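Local coordinates for protein esterase D (Lactobacillus rhamnosus, PDB 3DKR) that probably hydrolyses carboxylic esters, as an alpha/beta hydrolase with a catalytic triad, at residues E17-D22 with A90-V95; A178-V183 with R207-N212. One frame throughout, in Å; residues are numbered along the deposited sequence.

Contact 1 (E17-D22 with A90-V95)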
# COMPACT_ATOMS: atom_id res chain seq x y z
N GLU A 17 -6.41 -4.79 14.04
CA GLU A 17 -5.87 -3.65 14.78
C GLU A 17 -5.15 -4.12 16.01
O GLU A 17 -5.66 -4.96 16.76
CB GLU A 17 -6.97 -2.68 15.20
CG GLU A 17 -6.43 -1.44 15.93
CD GLU A 17 -7.41 -0.28 16.05
OE1 GLU A 17 -8.59 -0.41 15.65
OE2 GLU A 17 -6.97 0.78 16.55
N TYR A 18 -3.96 -3.57 16.22
CA TYR A 18 -3.22 -3.76 17.45
C TYR A 18 -3.18 -2.46 18.22
O TYR A 18 -2.84 -1.40 17.67
CB TYR A 18 -1.78 -4.15 17.15
CG TYR A 18 -1.61 -5.40 16.33
CD1 TYR A 18 -2.54 -6.44 16.39
CD2 TYR A 18 -0.48 -5.57 15.53
CE1 TYR A 18 -2.35 -7.61 15.63
CE2 TYR A 18 -0.30 -6.71 14.79
CZ TYR A 18 -1.24 -7.72 14.83
OH TYR A 18 -1.04 -8.88 14.07
N GLU A 19 -3.49 -2.55 19.51
CA GLU A 19 -3.44 -1.36 20.37
C GLU A 19 -2.02 -0.99 20.69
O GLU A 19 -1.17 -1.85 20.88
CB GLU A 19 -4.21 -1.59 21.66
CG GLU A 19 -5.64 -2.01 21.46
CD GLU A 19 -6.42 -1.09 20.56
OE1 GLU A 19 -6.38 0.16 20.77
OE2 GLU A 19 -7.07 -1.61 19.61
N GLY A 20 -1.75 0.31 20.75
CA GLY A 20 -0.46 0.81 21.18
C GLY A 20 -0.61 1.84 22.29
O GLY A 20 -1.59 1.82 23.05
N THR A 21 0.36 2.75 22.37
CA THR A 21 0.34 3.79 23.40
C THR A 21 0.46 5.17 22.75
O THR A 21 -0.56 5.85 22.55
CB THR A 21 1.41 3.55 24.49
OG1 THR A 21 2.70 3.34 23.90
CG2 THR A 21 1.04 2.31 25.34
N ASP A 22 1.67 5.57 22.37
CA ASP A 22 1.88 6.94 21.84
C ASP A 22 1.73 7.05 20.33
O ASP A 22 1.26 8.07 19.83
CB ASP A 22 3.26 7.49 22.23
CG ASP A 22 4.39 6.69 21.64
OD1 ASP A 22 4.56 5.54 22.11
OD2 ASP A 22 5.09 7.20 20.71
N ALA A 90 -7.43 9.92 15.86
CA ALA A 90 -8.29 10.19 17.03
C ALA A 90 -7.68 9.67 18.34
O ALA A 90 -8.02 10.16 19.43
CB ALA A 90 -9.65 9.58 16.82
N LYS A 91 -6.79 8.67 18.23
CA LYS A 91 -6.33 7.85 19.36
C LYS A 91 -4.90 8.14 19.79
O LYS A 91 -4.60 8.14 21.00
CB LYS A 91 -6.39 6.35 18.99
CG LYS A 91 -7.74 5.80 18.71
CD LYS A 91 -7.67 4.38 18.12
CE LYS A 91 -7.17 3.36 19.11
NZ LYS A 91 -7.78 2.02 18.84
N TYR A 92 -4.01 8.33 18.83
CA TYR A 92 -2.56 8.32 19.07
C TYR A 92 -1.96 9.70 18.94
O TYR A 92 -2.39 10.47 18.10
CB TYR A 92 -1.83 7.37 18.11
CG TYR A 92 -2.23 5.95 18.36
CD1 TYR A 92 -1.80 5.32 19.50
CD2 TYR A 92 -3.10 5.28 17.52
CE1 TYR A 92 -2.20 4.03 19.79
CE2 TYR A 92 -3.49 3.99 17.80
CZ TYR A 92 -3.03 3.37 18.94
OH TYR A 92 -3.42 2.07 19.24
N ALA A 93 -0.95 9.99 19.75
CA ALA A 93 -0.26 11.28 19.66
C ALA A 93 0.36 11.47 18.28
O ALA A 93 0.38 12.58 17.77
CB ALA A 93 0.83 11.36 20.69
N LYS A 94 0.93 10.40 17.72
CA LYS A 94 1.56 10.43 16.40
C LYS A 94 1.07 9.29 15.55
O LYS A 94 0.89 8.17 16.05
CB LYS A 94 3.08 10.38 16.53
CG LYS A 94 3.67 11.56 17.31
CD LYS A 94 5.19 11.61 17.17
CE LYS A 94 5.81 12.72 18.01
NZ LYS A 94 7.29 12.84 17.81
N VAL A 95 0.86 9.57 14.27
CA VAL A 95 0.38 8.56 13.32
C VAL A 95 1.24 8.61 12.06
O VAL A 95 1.53 9.69 11.55
CB VAL A 95 -1.09 8.78 12.98
CG1 VAL A 95 -1.51 7.95 11.77
CG2 VAL A 95 -1.97 8.45 14.19
O HOH W 1 -4.42 0.88 17.17
O HOH W 2 -3.74 6.97 23.31
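Asp22 and Ala93 mark the closest CA approach, their CA atoms 5.3 Å apart, where the loop leaving strand 16-18 meets the loop that leads into strand 94-99. The chain directions over 17-22 and 91-94 differ by 59°. A backbone hydrogen bond crosses, from Lys94 N to Asp22 O at 3.2 Å, just ahead of the pairing of Lys94 with Gly24 in the sheet. The Tyr92 ring reaches along the loop 19-22. Its CG lies anti to the carbonyl carbon (chi1 -66°), and the ring lies edge-on to the loop: CD1 comes 3.3 Å from Thr21 O and CE1 meets Gly20 C at the ring edge. At the tip, Gly20 N donates to Tyr92 OH over 2.9 Å. The same hydroxyl donates to a water, which in turn donates hydrogen bonds to Glu17 OE2 and Tyr18 O, so the phenol is linked through water to a carboxylate and a backbone carbonyl. A phenylalanine here would keep the ring but would probably leave Gly20 N-H and the water without their hydroxyl partner. Lys91 CB lies against one ring face, toward its rim, and the lysine chain, bent at chi3, runs on to two acids. The lysine side chain meets Glu17 tip to tip, NZ 2.7 Å from OE2 and 45° out of the carboxylate plane, and crosses Glu19 at about a right angle, NZ 3.0 Å from OE1 on the syn lone pair. One ammonium thus bridges two carboxylates that would otherwise probably repel; Glu17 OE1 is held separately by His87 of helix 74-89. This is a surface salt-bridge network beside a water-linked tyrosine, joining the edge strand 16-18 to the entry of a central strand of the alpha/beta-hydrolase sheet.

Contact 2 (A178-V183 with R207-N212)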
# COMPACT_ATOMS: atom_id res chain seq x y z
N ALA A 178 0.76 14.67 -9.28
CA ALA A 178 0.79 16.12 -9.57
C ALA A 178 0.78 16.97 -8.30
O ALA A 178 1.16 18.14 -8.34
CB ALA A 178 -0.37 16.50 -10.46
N ASP A 179 0.33 16.38 -7.20
CA ASP A 179 0.25 17.08 -5.91
C ASP A 179 1.39 16.74 -4.95
O ASP A 179 1.34 17.12 -3.78
CB ASP A 179 -1.08 16.74 -5.21
CG ASP A 179 -2.24 17.57 -5.71
OD1 ASP A 179 -2.02 18.65 -6.32
OD2 ASP A 179 -3.39 17.15 -5.47
N LEU A 180 2.41 16.02 -5.40
CA LEU A 180 3.51 15.62 -4.51
C LEU A 180 4.25 16.83 -3.91
O LEU A 180 4.82 16.73 -2.81
CB LEU A 180 4.49 14.70 -5.22
CG LEU A 180 3.98 13.27 -5.45
CD1 LEU A 180 4.92 12.58 -6.43
CD2 LEU A 180 3.87 12.48 -4.14
N ASN A 181 4.20 17.96 -4.60
CA ASN A 181 4.74 19.21 -4.06
C ASN A 181 4.10 19.61 -2.74
O ASN A 181 4.68 20.40 -1.97
CB ASN A 181 4.60 20.37 -5.07
CG ASN A 181 3.17 20.74 -5.33
OD1 ASN A 181 2.63 21.65 -4.70
ND2 ASN A 181 2.53 20.05 -6.29
N LEU A 182 2.90 19.11 -2.48
CA LEU A 182 2.19 19.45 -1.24
C LEU A 182 2.75 18.75 -0.01
O LEU A 182 2.46 19.15 1.13
CB LEU A 182 0.70 19.14 -1.37
CG LEU A 182 -0.09 19.94 -2.41
CD1 LEU A 182 -1.55 19.52 -2.37
CD2 LEU A 182 0.05 21.46 -2.16
N VAL A 183 3.55 17.70 -0.20
CA VAL A 183 4.02 16.91 0.94
C VAL A 183 5.12 17.63 1.70
O VAL A 183 6.18 17.91 1.14
CB VAL A 183 4.56 15.54 0.52
CG1 VAL A 183 5.04 14.75 1.76
CG2 VAL A 183 3.49 14.74 -0.22
N ARG A 207 10.85 10.09 -5.29
CA ARG A 207 11.86 10.79 -4.49
C ARG A 207 12.11 12.19 -5.01
O ARG A 207 12.09 13.16 -4.25
CB ARG A 207 13.16 10.01 -4.50
CG ARG A 207 14.32 10.70 -3.76
CD ARG A 207 15.66 10.06 -4.14
NE ARG A 207 15.97 10.30 -5.55
CZ ARG A 207 16.97 9.72 -6.20
NH1 ARG A 207 17.77 8.85 -5.59
NH2 ARG A 207 17.17 10.01 -7.49
N ASP A 208 12.36 12.30 -6.32
CA ASP A 208 12.69 13.59 -6.92
C ASP A 208 11.53 14.61 -6.93
O ASP A 208 11.77 15.82 -6.97
CB ASP A 208 13.21 13.39 -8.35
CG ASP A 208 14.53 12.64 -8.40
OD1 ASP A 208 15.17 12.40 -7.35
OD2 ASP A 208 14.95 12.30 -9.54
N ALA A 209 10.28 14.13 -6.91
CA ALA A 209 9.11 15.03 -6.97
C ALA A 209 8.78 15.62 -5.60
O ALA A 209 8.03 16.58 -5.52
CB ALA A 209 7.87 14.30 -7.51
N LEU A 210 9.33 15.02 -4.54
CA LEU A 210 9.01 15.42 -3.16
C LEU A 210 9.87 16.62 -2.75
O LEU A 210 10.61 16.57 -1.77
CB LEU A 210 9.21 14.25 -2.21
CG LEU A 210 8.12 13.17 -2.37
CD1 LEU A 210 8.57 11.84 -1.79
CD2 LEU A 210 6.81 13.62 -1.75
N ILE A 211 9.73 17.70 -3.50
CA ILE A 211 10.66 18.84 -3.37
C ILE A 211 10.51 19.59 -2.04
O ILE A 211 11.45 20.26 -1.58
CB ILE A 211 10.52 19.82 -4.56
CG1 ILE A 211 9.13 20.42 -4.64
CG2 ILE A 211 10.88 19.12 -5.88
CD1 ILE A 211 9.05 21.60 -5.62
N ASN A 212 9.34 19.46 -1.40
CA ASN A 212 9.06 20.15 -0.14
C ASN A 212 9.02 19.27 1.11
O ASN A 212 8.79 19.76 2.22
CB ASN A 212 7.76 20.92 -0.29
CG ASN A 212 7.87 22.01 -1.33
OD1 ASN A 212 8.87 22.74 -1.36
ND2 ASN A 212 6.87 22.14 -2.19
O HOH W 3 7.16 17.61 -1.48
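Leu180, Val183, Ala209 and Leu210 make the apolar side of this contact, where the 3-10 turn 180-182 meets the end of helix 202-209. Leu180 divides its two methyls: CD1 sits 3.6 Å from Ala209 CB, while CD2 reaches CD2 of Leu210 at 4.0 Å as the two leucines cross obliquely. Leu210 CD2 also lies 3.7 Å from Val183 CB and touches both valine methyls, so a single methyl packs against Val183 and the tip of Leu180. The Leu210 side chain also touches Thr187 and Ile189 of strand 187-192, and Leu180 touches Met108 of helix 101-113, which continues the cluster into the fold. Direct polar contact comes from Asn212. Its chi1 (-64°) sets CG anti to the carbonyl carbon, and from there ND2 donates to Asn181 O over 2.8 Å. The bond is almost straight (178° at the hydrogen), falls on a lone pair of the carbonyl and lies in the amide plane, while Asn212 CB rests 3.5 Å from Asn181 O. The third kind of interaction is water-mediated: one water donates to Leu180 O and Val183 O, each at 2.8 Å, and accepts from Asn212 N at 2.9 Å. Leu210 itself centres an inverse gamma turn, which swings the chain off the helix and brings Asn212 round to the 3-10 turn. Apolar packing of largely buried side chains is thus combined with polar bonds: the Asn212 amide takes Asn181 O, and a bound water bridges Leu180 O, Val183 O and Asn212 N, plain structural packing away from the predicted catalytic residues.

How the contacts relate
From the N terminus, strand 16-18 runs into the loop 19-22, and contact 1 closes a long excursion of 67 residues, rich in helix, when the chain returns at 90-95 to enter strand 94-99. Contact 2 opens only later, after helix 155-178, and closes a short span of 23 residues that holds strand 187-192 and most of helix 202-209. The two are in series, neither nested nor crossed; their centres lie 27 Å apart and their nearest atoms about 12 Å. Contact 1 ties the edge strand 16-18 to the sheet interior, while contact 2 joins the connection before strand 187-192 to the end of helix 202-209 and the turn after it, on the way to strand 216-221 at the other sheet edge.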